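Local coordinates for NAD nucleotidase (Haemophilus influenzae, PDB 3ZTV), which degrades NAD to adenosine and nicotinamide riboside, combining NAD pyrophosphatase and nicotinamide mononucleotide 5'-nucleotidase activities in the periplasm, at residues Asn19-Tyr24 with Gly69-Gly74; Asp226-Tyr231 with Trp265-Val270. All blocks are in the same frame, centred on the assembly; numbering follows the deposited sequence.

Contact 1. Residues Asn19-Tyr24 with Gly69-Gly74; sequences NDHHSY and GDAITG. With ZN (zinc ion), chain C; ZN (zinc ion), chain B.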
loop_
_atom_site.group_PDB
_atom_site.type_symbol
_atom_site.label_atom_id
_atom_site.label_comp_id
_atom_site.label_asym_id
_atom_site.label_seq_id
_atom_site.Cartn_x
_atom_site.Cartn_y
_atom_site.Cartn_z
ATOM N N ASN A 19 4.159 -25.438 -10.110
ATOM C CA ASN A 19 4.765 -24.332 -9.369
ATOM C C ASN A 19 5.895 -24.867 -8.511
ATOM O O ASN A 19 5.891 -26.038 -8.122
ATOM C CB ASN A 19 3.738 -23.649 -8.461
ATOM C CG ASN A 19 3.151 -24.607 -7.438
ATOM O OD1 ASN A 19 3.601 -24.678 -6.281
ATOM N ND2 ASN A 19 2.148 -25.357 -7.856
ATOM N N ASP A 20 6.879 -24.015 -8.230
ATOM C CA ASP A 20 7.881 -24.313 -7.207
ATOM C C ASP A 20 8.648 -25.607 -7.492
ATOM O O ASP A 20 8.890 -26.433 -6.600
ATOM C CB ASP A 20 7.240 -24.359 -5.817
ATOM C CG ASP A 20 6.724 -23.001 -5.376
ATOM O OD1 ASP A 20 7.512 -22.195 -4.817
ATOM O OD2 ASP A 20 5.528 -22.719 -5.594
ATOM N N HIS A 21 9.032 -25.798 -8.742
ATOM C CA HIS A 21 9.833 -26.987 -9.034
ATOM C C HIS A 21 11.256 -26.932 -8.453
ATOM O O HIS A 21 11.852 -27.984 -8.213
ATOM C CB HIS A 21 9.771 -27.425 -10.521
ATOM C CG HIS A 21 10.770 -26.780 -11.434
ATOM N ND1 HIS A 21 10.478 -25.663 -12.193
ATOM C CD2 HIS A 21 12.025 -27.159 -11.787
ATOM C CE1 HIS A 21 11.527 -25.357 -12.937
ATOM N NE2 HIS A 21 12.473 -26.255 -12.717
ATOM N N HIS A 22 11.759 -25.731 -8.185
ATOM C CA HIS A 22 13.012 -25.567 -7.425
ATOM C C HIS A 22 14.160 -26.437 -7.962
ATOM O O HIS A 22 14.879 -27.086 -7.198
ATOM C CB HIS A 22 12.767 -25.855 -5.946
ATOM C CG HIS A 22 12.113 -24.723 -5.207
ATOM N ND1 HIS A 22 12.795 -23.596 -4.802
ATOM C CD2 HIS A 22 10.842 -24.569 -4.760
ATOM C CE1 HIS A 22 11.967 -22.781 -4.168
ATOM N NE2 HIS A 22 10.776 -23.359 -4.112
ATOM N N SER A 23 14.287 -26.475 -9.281
ATOM C CA SER A 23 15.387 -27.184 -9.928
ATOM C C SER A 23 15.376 -28.697 -9.718
ATOM O O SER A 23 16.413 -29.355 -9.904
ATOM C CB SER A 23 16.743 -26.574 -9.528
ATOM O OG SER A 23 16.815 -25.210 -9.911
ATOM N N TYR A 24 14.214 -29.255 -9.359
ATOM C CA TYR A 24 14.073 -30.710 -9.233
ATOM C C TYR A 24 13.831 -31.320 -10.609
ATOM O O TYR A 24 12.686 -31.612 -10.993
ATOM C CB TYR A 24 12.944 -31.090 -8.267
ATOM C CG TYR A 24 13.372 -31.068 -6.823
ATOM C CD1 TYR A 24 13.628 -29.870 -6.166
ATOM C CD2 TYR A 24 13.540 -32.254 -6.114
ATOM C CE1 TYR A 24 14.029 -29.849 -4.840
ATOM C CE2 TYR A 24 13.942 -32.246 -4.787
ATOM C CZ TYR A 24 14.181 -31.038 -4.157
ATOM O OH TYR A 24 14.578 -31.046 -2.839
ATOM N N GLY A 69 6.031 -19.950 -10.629
ATOM C CA GLY A 69 7.233 -19.379 -10.029
ATOM C C GLY A 69 8.097 -20.302 -9.184
ATOM O O GLY A 69 7.737 -21.458 -8.912
ATOM N N ASP A 70 9.271 -19.798 -8.800
ATOM C CA ASP A 70 10.337 -20.597 -8.174
ATOM C C ASP A 70 10.702 -21.810 -9.044
ATOM O O ASP A 70 10.664 -22.982 -8.613
ATOM C CB ASP A 70 9.970 -21.060 -6.766
ATOM C CG ASP A 70 10.158 -19.987 -5.697
ATOM O OD1 ASP A 70 10.630 -18.860 -5.989
ATOM O OD2 ASP A 70 9.820 -20.310 -4.538
ATOM N N ALA A 71 11.060 -21.501 -10.280
ATOM C CA ALA A 71 11.682 -22.459 -11.166
ATOM C C ALA A 71 13.052 -22.850 -10.632
ATOM O O ALA A 71 13.445 -24.009 -10.746
ATOM C CB ALA A 71 11.807 -21.867 -12.556
ATOM N N ILE A 72 13.775 -21.889 -10.052
ATOM C CA ILE A 72 15.187 -22.104 -9.711
ATOM C C ILE A 72 15.497 -22.175 -8.221
ATOM O O ILE A 72 14.766 -21.615 -7.396
ATOM C CB ILE A 72 16.109 -21.045 -10.370
ATOM C CG1 ILE A 72 15.721 -19.618 -9.954
ATOM C CG2 ILE A 72 16.113 -21.220 -11.883
ATOM C CD1 ILE A 72 16.800 -18.599 -10.303
ATOM N N THR A 73 16.596 -22.877 -7.924
ATOM C CA THR A 73 17.217 -23.068 -6.605
ATOM C C THR A 73 16.597 -24.235 -5.868
ATOM O O THR A 73 15.371 -24.362 -5.796
ATOM C CB THR A 73 17.270 -21.804 -5.687
ATOM O OG1 THR A 73 16.009 -21.604 -5.028
ATOM C CG2 THR A 73 17.682 -20.565 -6.462
ATOM N N GLY A 74 17.453 -25.106 -5.342
ATOM C CA GLY A 74 17.020 -26.231 -4.539
ATOM C C GLY A 74 17.835 -27.494 -4.759
ATOM O O GLY A 74 17.775 -28.400 -3.931
HETATM ZN ZN ZN C . 9.036 -22.314 -3.528
HETATM ZN ZN ZN B . 8.465 -19.140 -3.343
HETATM O O HOH W 1 15.746 -28.742 -2.055
HETATM O O HOH W 2 8.628 -20.784 -2.203
#
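The imidazole of His22 has CB of Asp70 over one face, 3.9 Å from the ring centroid, in a CH-pi contact. At its edge, ND1 donates to Thr73 O at 2.9 Å, with the acceptor only 2° out of the ring plane. NE2 binds the zinc of chain C. One bond at each nitrogen thus fixes the rotation of the ring. The His21 ring has Ala71 O over one face, 3.1 Å above its plane. Its nitrogens bond outside the contact, ND1 to His67 and NE2 to Asp86. Asp20 turns CG beside its backbone N (chi1 -66°). Its OD1 binds the same zinc at 2.0 Å, while OD2 accepts a hydrogen bond from Asp226 N. Asp70 OD2 bridges both metals, 2.4 Å from the zinc of chain C, and its OD1 accepts a hydrogen bond from His103 N. Water 2 is a second bridge in this dinuclear zinc centre of a calcineurin-like phosphoesterase. Asn102 and Asp226 complete the protein ligands seen on the zinc of chain B.

Backbone bonds join the loops, among them Asp20 N to Gly69 O at 2.8 Å. Ser23 OG accepts a hydrogen bond from Thr73 N at 3.1 Å and also bonds Asp86. Both loops follow neighbouring parallel strands, 11-18 and 63-67. Phe78 of helix 76-79 packs on Ile72 and Thr73, and Met90 of helix 84-93 on His21 and Ala71.

Contact 2. Residues Asp226-Tyr231 with Trp265-Val270; sequences DSHYLY and WAYSAV. With ZN (zinc ion), chain B.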
loop_
_atom_site.group_PDB
_atom_site.type_symbol
_atom_site.label_atom_id
_atom_site.label_comp_id
_atom_site.label_asym_id
_atom_site.label_seq_id
_atom_site.Cartn_x
_atom_site.Cartn_y
_atom_site.Cartn_z
ATOM N N ASP A 226 4.393 -20.576 -4.114
ATOM C CA ASP A 226 5.136 -20.138 -2.915
ATOM C C ASP A 226 4.922 -20.949 -1.654
ATOM O O ASP A 226 5.872 -21.136 -0.887
ATOM C CB ASP A 226 5.017 -18.639 -2.588
ATOM C CG ASP A 226 6.043 -18.192 -1.538
ATOM O OD1 ASP A 226 7.261 -18.260 -1.794
ATOM O OD2 ASP A 226 5.647 -17.769 -0.426
ATOM N N SER A 227 3.690 -21.388 -1.417
ATOM C CA SER A 227 3.364 -22.121 -0.194
ATOM C C SER A 227 3.658 -23.626 -0.259
ATOM O O SER A 227 3.762 -24.273 0.783
ATOM C CB SER A 227 1.900 -21.867 0.215
ATOM O OG SER A 227 1.022 -21.709 -0.908
ATOM N N HIS A 228 3.816 -24.176 -1.466
ATOM C CA HIS A 228 4.163 -25.595 -1.640
ATOM C C HIS A 228 3.040 -26.540 -1.132
ATOM O O HIS A 228 3.291 -27.718 -0.830
ATOM C CB HIS A 228 5.464 -25.945 -0.892
ATOM C CG HIS A 228 6.742 -25.388 -1.473
ATOM N ND1 HIS A 228 6.845 -24.237 -2.230
ATOM C CD2 HIS A 228 8.006 -25.849 -1.333
ATOM C CE1 HIS A 228 8.119 -24.037 -2.539
ATOM N NE2 HIS A 228 8.839 -25.007 -2.014
ATOM N N TYR A 229 1.808 -26.052 -1.037
ATOM C CA TYR A 229 0.702 -26.879 -0.541
ATOM C C TYR A 229 0.179 -27.846 -1.588
ATOM O O TYR A 229 -0.077 -27.459 -2.744
ATOM C CB TYR A 229 -0.476 -26.012 -0.100
ATOM C CG TYR A 229 -0.261 -25.157 1.127
ATOM C CD1 TYR A 229 0.792 -25.384 2.007
ATOM C CD2 TYR A 229 -1.137 -24.115 1.412
ATOM C CE1 TYR A 229 0.960 -24.586 3.138
ATOM C CE2 TYR A 229 -0.984 -23.326 2.537
ATOM C CZ TYR A 229 0.068 -23.558 3.389
ATOM O OH TYR A 229 0.226 -22.758 4.503
ATOM N N LEU A 230 -0.012 -29.099 -1.168
ATOM C CA LEU A 230 -0.759 -30.064 -1.977
ATOM C C LEU A 230 -2.256 -29.766 -1.832
ATOM O O LEU A 230 -2.823 -29.896 -0.740
ATOM C CB LEU A 230 -0.459 -31.510 -1.541
ATOM C CG LEU A 230 -1.235 -32.615 -2.268
ATOM C CD1 LEU A 230 -0.991 -32.626 -3.774
ATOM C CD2 LEU A 230 -0.920 -33.989 -1.672
ATOM N N TYR A 231 -2.884 -29.340 -2.925
ATOM C CA TYR A 231 -4.346 -29.246 -2.984
ATOM C C TYR A 231 -4.765 -30.580 -3.592
ATOM O O TYR A 231 -4.323 -30.948 -4.675
ATOM C CB TYR A 231 -4.800 -28.077 -3.874
ATOM C CG TYR A 231 -4.703 -26.664 -3.300
ATOM C CD1 TYR A 231 -3.499 -26.166 -2.811
ATOM C CD2 TYR A 231 -5.816 -25.825 -3.278
ATOM C CE1 TYR A 231 -3.398 -24.873 -2.327
ATOM C CE2 TYR A 231 -5.723 -24.523 -2.801
ATOM C CZ TYR A 231 -4.517 -24.062 -2.320
ATOM O OH TYR A 231 -4.444 -22.764 -1.854
ATOM N N TRP A 265 1.311 -28.362 -5.215
ATOM C CA TRP A 265 2.352 -28.947 -4.361
ATOM C C TRP A 265 3.702 -28.282 -4.667
ATOM O O TRP A 265 3.777 -27.048 -4.665
ATOM C CB TRP A 265 2.378 -30.480 -4.508
ATOM C CG TRP A 265 2.869 -31.228 -3.288
ATOM C CD1 TRP A 265 3.219 -30.697 -2.081
ATOM C CD2 TRP A 265 3.033 -32.649 -3.166
ATOM N NE1 TRP A 265 3.603 -31.700 -1.217
ATOM C CE2 TRP A 265 3.494 -32.906 -1.859
ATOM C CE3 TRP A 265 2.827 -33.727 -4.034
ATOM C CZ2 TRP A 265 3.770 -34.202 -1.404
ATOM C CZ3 TRP A 265 3.098 -35.003 -3.586
ATOM C CH2 TRP A 265 3.574 -35.231 -2.284
ATOM N N ALA A 266 4.761 -29.054 -4.919
ATOM C CA ALA A 266 6.065 -28.498 -5.276
ATOM C C ALA A 266 6.968 -29.590 -5.837
ATOM O O ALA A 266 6.576 -30.758 -5.915
ATOM C CB ALA A 266 6.718 -27.838 -4.058
ATOM N N TYR A 267 8.180 -29.189 -6.227
ATOM C CA TYR A 267 9.279 -30.113 -6.564
ATOM C C TYR A 267 8.924 -31.090 -7.691
ATOM O O TYR A 267 9.217 -32.294 -7.614
ATOM C CB TYR A 267 9.788 -30.864 -5.321
ATOM C CG TYR A 267 10.319 -29.991 -4.197
ATOM C CD1 TYR A 267 10.621 -28.647 -4.396
ATOM C CD2 TYR A 267 10.534 -30.523 -2.933
ATOM C CE1 TYR A 267 11.105 -27.852 -3.355
ATOM C CE2 TYR A 267 11.030 -29.745 -1.897
ATOM C CZ TYR A 267 11.311 -28.406 -2.116
ATOM O OH TYR A 267 11.794 -27.614 -1.093
ATOM N N SER A 268 8.310 -30.548 -8.741
ATOM C CA SER A 268 7.900 -31.273 -9.950
ATOM C C SER A 268 6.993 -32.487 -9.707
ATOM O O SER A 268 6.951 -33.389 -10.533
ATOM C CB SER A 268 9.097 -31.602 -10.878
ATOM O OG SER A 268 10.085 -32.402 -10.255
ATOM N N ALA A 269 6.216 -32.475 -8.622
ATOM C CA ALA A 269 5.443 -33.665 -8.238
ATOM C C ALA A 269 4.047 -33.746 -8.839
ATOM O O ALA A 269 3.501 -34.852 -8.944
ATOM C CB ALA A 269 5.343 -33.764 -6.723
ATOM N N VAL A 270 3.485 -32.599 -9.232
ATOM C CA VAL A 270 2.066 -32.526 -9.599
ATOM C C VAL A 270 1.851 -31.674 -10.829
ATOM O O VAL A 270 2.478 -30.615 -10.979
ATOM C CB VAL A 270 1.217 -31.933 -8.425
ATOM C CG1 VAL A 270 -0.173 -31.452 -8.893
ATOM C CG2 VAL A 270 1.079 -32.958 -7.310
HETATM ZN ZN ZN B . 8.465 -19.140 -3.343
HETATM O O HOH W 2 8.628 -20.784 -2.203
#
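Leu230 lays its CB over the five-membered ring of Trp265, 3.8 Å from the centroid and 12° off the ring normal. Trp265 leads into a type I' beta turn, Ala266 to Ala269, which packs on segment 226-231 in the calcineurin-like phosphoesterase fold. Its CG stands roughly anti to the backbone N (chi1 -152°), which puts it against Leu230 CB. The rim of the indole meets the backbone too, with CD1 3.2 Å from His228 O and near the ring plane. A second tight spot is Ala266 CB, which sits over one face of the His228 ring, 3.8 Å from its centroid. The His228 side chain itself comes within about 2 Å, nearest atoms, of the zinc of chain C. His228 CA adds a CA-H...O contact to Trp265 O.

Packing is looser around these spots. His228 turns an edge toward the face of Tyr267 in an offset edge-to-face pair, the centroids 5.4 Å apart and the planes at 76°. Leu230 CD1 and Val270 CG2 approach only to 4.1 Å. Trp265 and Tyr267 are both partly exposed. A glycerol, probably from the crystallisation liquor, bonds to Ala266 O. Asp226 makes no contact with 265-270; its OD1 binds the zinc of chain B and OD2 forms a salt bridge with Lys163. One hydrogen bond joins the two backbones: Trp265 N donates to Tyr229 O at 3.0 Å, from above the carbonyl plane.

How the contacts relate
From the N terminus, strand 11-18 leads into 19-24. Contact 1 then closes a loop of 44 residues when the chain leaves strand 63-67 of the same sheet. Contact 2 closes a later loop of 33 residues. Its first segment follows strand 221-224 and its second follows strand 258-263, both of the six-stranded sheet. The loops come in series, neither nested nor crossed. Segment 265-270 then passes into strand 270-278, beside 11-18, so contact 2 lies where the chain changes sheets. The contacts also meet directly: Tyr24 O and Ser268 OG are 2.8 Å apart, a probable hydrogen bond. Water 2 belongs to both contacts.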